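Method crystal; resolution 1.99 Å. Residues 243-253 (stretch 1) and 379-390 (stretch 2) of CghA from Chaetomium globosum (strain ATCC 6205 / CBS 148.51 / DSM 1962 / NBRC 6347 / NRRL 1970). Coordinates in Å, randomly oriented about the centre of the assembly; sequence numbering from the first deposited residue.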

# COMPACT_ATOMS: atom_id res chain seq x y z
N LEU A 243 -8.04 2.65 -3.90
CA LEU A 243 -7.16 2.16 -4.95
C LEU A 243 -5.72 2.29 -4.49
O LEU A 243 -5.23 3.41 -4.29
CB LEU A 243 -7.36 2.93 -6.25
CG LEU A 243 -6.28 2.62 -7.31
CD1 LEU A 243 -6.40 1.18 -7.77
CD2 LEU A 243 -6.42 3.58 -8.47
N PHE A 244 -5.04 1.16 -4.34
CA PHE A 244 -3.59 1.12 -4.17
C PHE A 244 -2.93 0.86 -5.52
O PHE A 244 -3.37 -0.01 -6.27
CB PHE A 244 -3.17 0.00 -3.21
CG PHE A 244 -1.66 -0.15 -3.09
CD1 PHE A 244 -0.94 0.62 -2.18
CD2 PHE A 244 -0.96 -1.04 -3.89
CE1 PHE A 244 0.46 0.49 -2.06
CE2 PHE A 244 0.43 -1.18 -3.79
CZ PHE A 244 1.14 -0.41 -2.88
N VAL A 245 -1.86 1.60 -5.82
CA VAL A 245 -1.07 1.33 -7.02
C VAL A 245 0.40 1.42 -6.67
O VAL A 245 0.84 2.37 -6.01
CB VAL A 245 -1.33 2.34 -8.16
CG1 VAL A 245 -0.44 2.05 -9.35
CG2 VAL A 245 -2.77 2.36 -8.57
N ARG A 246 1.19 0.48 -7.18
CA ARG A 246 2.63 0.69 -7.32
C ARG A 246 3.04 0.13 -8.66
O ARG A 246 2.76 -1.04 -8.94
CB ARG A 246 3.42 0.02 -6.20
CG ARG A 246 4.92 0.38 -6.29
CD ARG A 246 5.78 -0.44 -5.35
NE ARG A 246 5.24 -0.50 -4.00
CZ ARG A 246 5.25 0.51 -3.13
NH1 ARG A 246 5.78 1.69 -3.45
NH2 ARG A 246 4.76 0.33 -1.91
N ALA A 247 3.66 0.95 -9.50
CA ALA A 247 3.98 0.51 -10.85
C ALA A 247 5.26 1.18 -11.30
O ALA A 247 5.57 2.31 -10.90
CB ALA A 247 2.87 0.85 -11.85
N GLN A 248 5.96 0.50 -12.20
CA GLN A 248 7.16 1.03 -12.84
C GLN A 248 7.06 0.78 -14.34
O GLN A 248 6.73 -0.33 -14.75
CB GLN A 248 8.43 0.39 -12.28
CG GLN A 248 9.71 0.90 -13.00
CD GLN A 248 10.98 0.33 -12.40
OE1 GLN A 248 11.08 -0.86 -12.14
NE2 GLN A 248 11.95 1.20 -12.15
N ALA A 249 7.31 1.81 -15.14
CA ALA A 249 7.28 1.69 -16.60
C ALA A 249 8.34 2.61 -17.16
O ALA A 249 8.20 3.84 -17.07
CB ALA A 249 5.90 2.03 -17.17
N GLY A 250 9.40 2.05 -17.74
CA GLY A 250 10.49 2.85 -18.22
C GLY A 250 11.09 3.67 -17.10
O GLY A 250 11.37 3.16 -16.01
N PRO A 251 11.27 4.97 -17.32
CA PRO A 251 11.82 5.83 -16.26
C PRO A 251 10.81 6.17 -15.16
O PRO A 251 11.20 6.81 -14.18
CB PRO A 251 12.22 7.10 -17.02
CG PRO A 251 11.19 7.18 -18.10
CD PRO A 251 10.90 5.75 -18.52
N TYR A 252 9.55 5.77 -15.30
CA TYR A 252 8.49 6.23 -14.41
C TYR A 252 8.26 5.25 -13.28
O TYR A 252 8.15 4.03 -13.51
CB TYR A 252 7.19 6.44 -15.19
CG TYR A 252 7.29 7.53 -16.20
CD1 TYR A 252 7.43 8.85 -15.81
CD2 TYR A 252 7.31 7.24 -17.55
CE1 TYR A 252 7.53 9.86 -16.75
CE2 TYR A 252 7.42 8.23 -18.49
CZ TYR A 252 7.53 9.54 -18.08
OH TYR A 252 7.63 10.52 -19.04
N VAL A 253 8.13 5.78 -12.07
CA VAL A 253 7.67 5.02 -10.92
C VAL A 253 6.48 5.76 -10.34
O VAL A 253 6.55 6.97 -10.12
CB VAL A 253 8.79 4.84 -9.88
CG1 VAL A 253 8.22 4.29 -8.59
CG2 VAL A 253 9.86 3.90 -10.43
N GLU A 379 5.77 11.48 -28.10
CA GLU A 379 5.83 10.17 -28.72
C GLU A 379 6.11 9.06 -27.72
O GLU A 379 6.14 7.88 -28.10
CB GLU A 379 6.91 10.18 -29.81
CG GLU A 379 6.50 10.95 -31.06
CD GLU A 379 5.10 10.60 -31.53
OE1 GLU A 379 4.91 9.49 -32.07
OE2 GLU A 379 4.17 11.42 -31.33
N GLU A 380 6.28 9.41 -26.45
CA GLU A 380 6.68 8.43 -25.45
C GLU A 380 5.62 7.36 -25.28
O GLU A 380 4.42 7.65 -25.19
CB GLU A 380 6.93 9.13 -24.12
CG GLU A 380 7.40 8.20 -23.05
CD GLU A 380 7.86 8.95 -21.84
OE1 GLU A 380 8.96 8.65 -21.34
OE2 GLU A 380 7.08 9.82 -21.37
N SER A 381 6.06 6.11 -25.25
CA SER A 381 5.17 4.98 -25.03
C SER A 381 5.97 3.94 -24.24
O SER A 381 6.63 3.08 -24.82
CB SER A 381 4.66 4.41 -26.35
OG SER A 381 3.81 3.31 -26.12
N VAL A 382 5.92 4.05 -22.91
CA VAL A 382 6.73 3.18 -22.06
C VAL A 382 5.93 1.93 -21.72
O VAL A 382 4.71 1.87 -21.94
CB VAL A 382 7.20 3.90 -20.78
CG1 VAL A 382 8.20 4.98 -21.13
CG2 VAL A 382 6.03 4.48 -20.01
N HIS A 383 6.61 0.91 -21.21
CA HIS A 383 5.97 -0.36 -20.89
C HIS A 383 6.52 -0.87 -19.57
O HIS A 383 7.72 -0.81 -19.32
CB HIS A 383 6.19 -1.41 -22.00
CG HIS A 383 5.45 -2.70 -21.75
ND1 HIS A 383 5.95 -3.69 -20.93
CD2 HIS A 383 4.22 -3.11 -22.13
CE1 HIS A 383 5.08 -4.68 -20.86
NE2 HIS A 383 4.02 -4.35 -21.58
N GLY A 384 5.63 -1.35 -18.72
CA GLY A 384 6.09 -1.84 -17.44
C GLY A 384 5.02 -2.64 -16.74
O GLY A 384 4.06 -3.11 -17.36
N TRP A 385 5.22 -2.77 -15.44
CA TRP A 385 4.46 -3.69 -14.62
C TRP A 385 4.21 -3.05 -13.26
O TRP A 385 4.96 -2.17 -12.82
CB TRP A 385 5.22 -5.01 -14.46
CG TRP A 385 5.35 -5.67 -15.76
CD1 TRP A 385 6.40 -5.59 -16.64
CD2 TRP A 385 4.36 -6.46 -16.38
NE1 TRP A 385 6.12 -6.32 -17.77
CE2 TRP A 385 4.86 -6.86 -17.64
CE3 TRP A 385 3.08 -6.87 -16.00
CZ2 TRP A 385 4.14 -7.66 -18.51
CZ3 TRP A 385 2.36 -7.69 -16.86
CH2 TRP A 385 2.89 -8.06 -18.11
N GLY A 386 3.17 -3.50 -12.61
CA GLY A 386 2.86 -2.96 -11.30
C GLY A 386 1.81 -3.81 -10.63
O GLY A 386 1.46 -4.89 -11.11
N MET A 387 1.32 -3.32 -9.51
CA MET A 387 0.24 -4.01 -8.84
C MET A 387 -0.82 -2.98 -8.50
O MET A 387 -0.52 -1.80 -8.33
CB MET A 387 0.72 -4.72 -7.57
CG MET A 387 1.36 -3.80 -6.59
SD MET A 387 1.92 -4.67 -5.11
CE MET A 387 3.23 -5.71 -5.81
N THR A 388 -2.07 -3.43 -8.43
CA THR A 388 -3.13 -2.60 -7.92
C THR A 388 -3.91 -3.38 -6.87
O THR A 388 -4.02 -4.61 -6.93
CB THR A 388 -4.13 -2.11 -9.03
OG1 THR A 388 -4.78 -3.22 -9.63
CG2 THR A 388 -3.41 -1.28 -10.10
N GLY A 389 -4.41 -2.64 -5.89
CA GLY A 389 -5.34 -3.17 -4.93
C GLY A 389 -6.58 -2.32 -5.08
O GLY A 389 -6.50 -1.10 -4.89
N GLU A 390 -7.70 -2.93 -5.43
CA GLU A 390 -8.90 -2.21 -5.85
C GLU A 390 -10.02 -2.62 -4.91
O GLU A 390 -10.52 -3.74 -5.01
CB GLU A 390 -9.23 -2.51 -7.31
CG GLU A 390 -7.99 -2.34 -8.20
CD GLU A 390 -8.27 -2.60 -9.66
OE1 GLU A 390 -7.29 -2.58 -10.43
OE2 GLU A 390 -9.44 -2.80 -10.05
O HOH W 1 9.64 -1.08 -17.42

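Strands 243-249 and 382-390 lie side by side and antiparallel, their N-to-C directions 176° apart; the two stretches together bury 688 Å² against each other. Stretch 2 meets stretch 1 first through E380, whose extended side chain reaches the tyrosine of the A249-Y252 turn: Y252 OH donates a very short hydrogen bond to E380 OE2 (2.5 Å). V382 then packs on the same type II' turn, which is closed by Y252 N to A249 O and A249 N to Y252 O (both 2.9 Å). V382 fills an apolar spot: V382 CG1 lies 3.8 Å from P251 CD, and V382 CG2 sits 3.8 Å from A249 CB and 3.9 Å from Y252 CD2, at the ring edge. G250 N and H383 O, 3.7 Å apart, are not directly bonded; a water joins them, accepting from G250 N (3.2 Å) and donating to H383 O (2.7 Å). G384 brings its backbone close, with G384 CA 3.2 Å from Q248 O; a CB here would clash with that oxygen and with A249 CA. From W385 on, alternate pairs exchange two N-H...O=C bonds and those between exchange none. W385 N bonds to Q248 O (3.0 Å) and Q248 N to W385 O (2.9 Å). G386 again allows a tight approach, G386 CA lying 3.7 Å from A247 CA, where a CB would strike A247 CB and R246 O. M387 N bonds to R246 O (2.8 Å) and R246 N to M387 O (3.1 Å), while M387 CG meets the F244 ring edge, 3.9 Å from F244 CE2. T388 points to the other face with V245, T388 CG2 lying 4.0 Å from V245 CG2; T388 OG1 donates to E390 OE1 (2.7 Å) along its own strand. G389 makes the last pair of backbone hydrogen bonds between the stretches, F244 N to G389 O (2.7 Å) and G389 N to F244 O (2.9 Å). The aliphatic part of E390 packs against L243, with E390 CG 3.9 Å from L243 CD1.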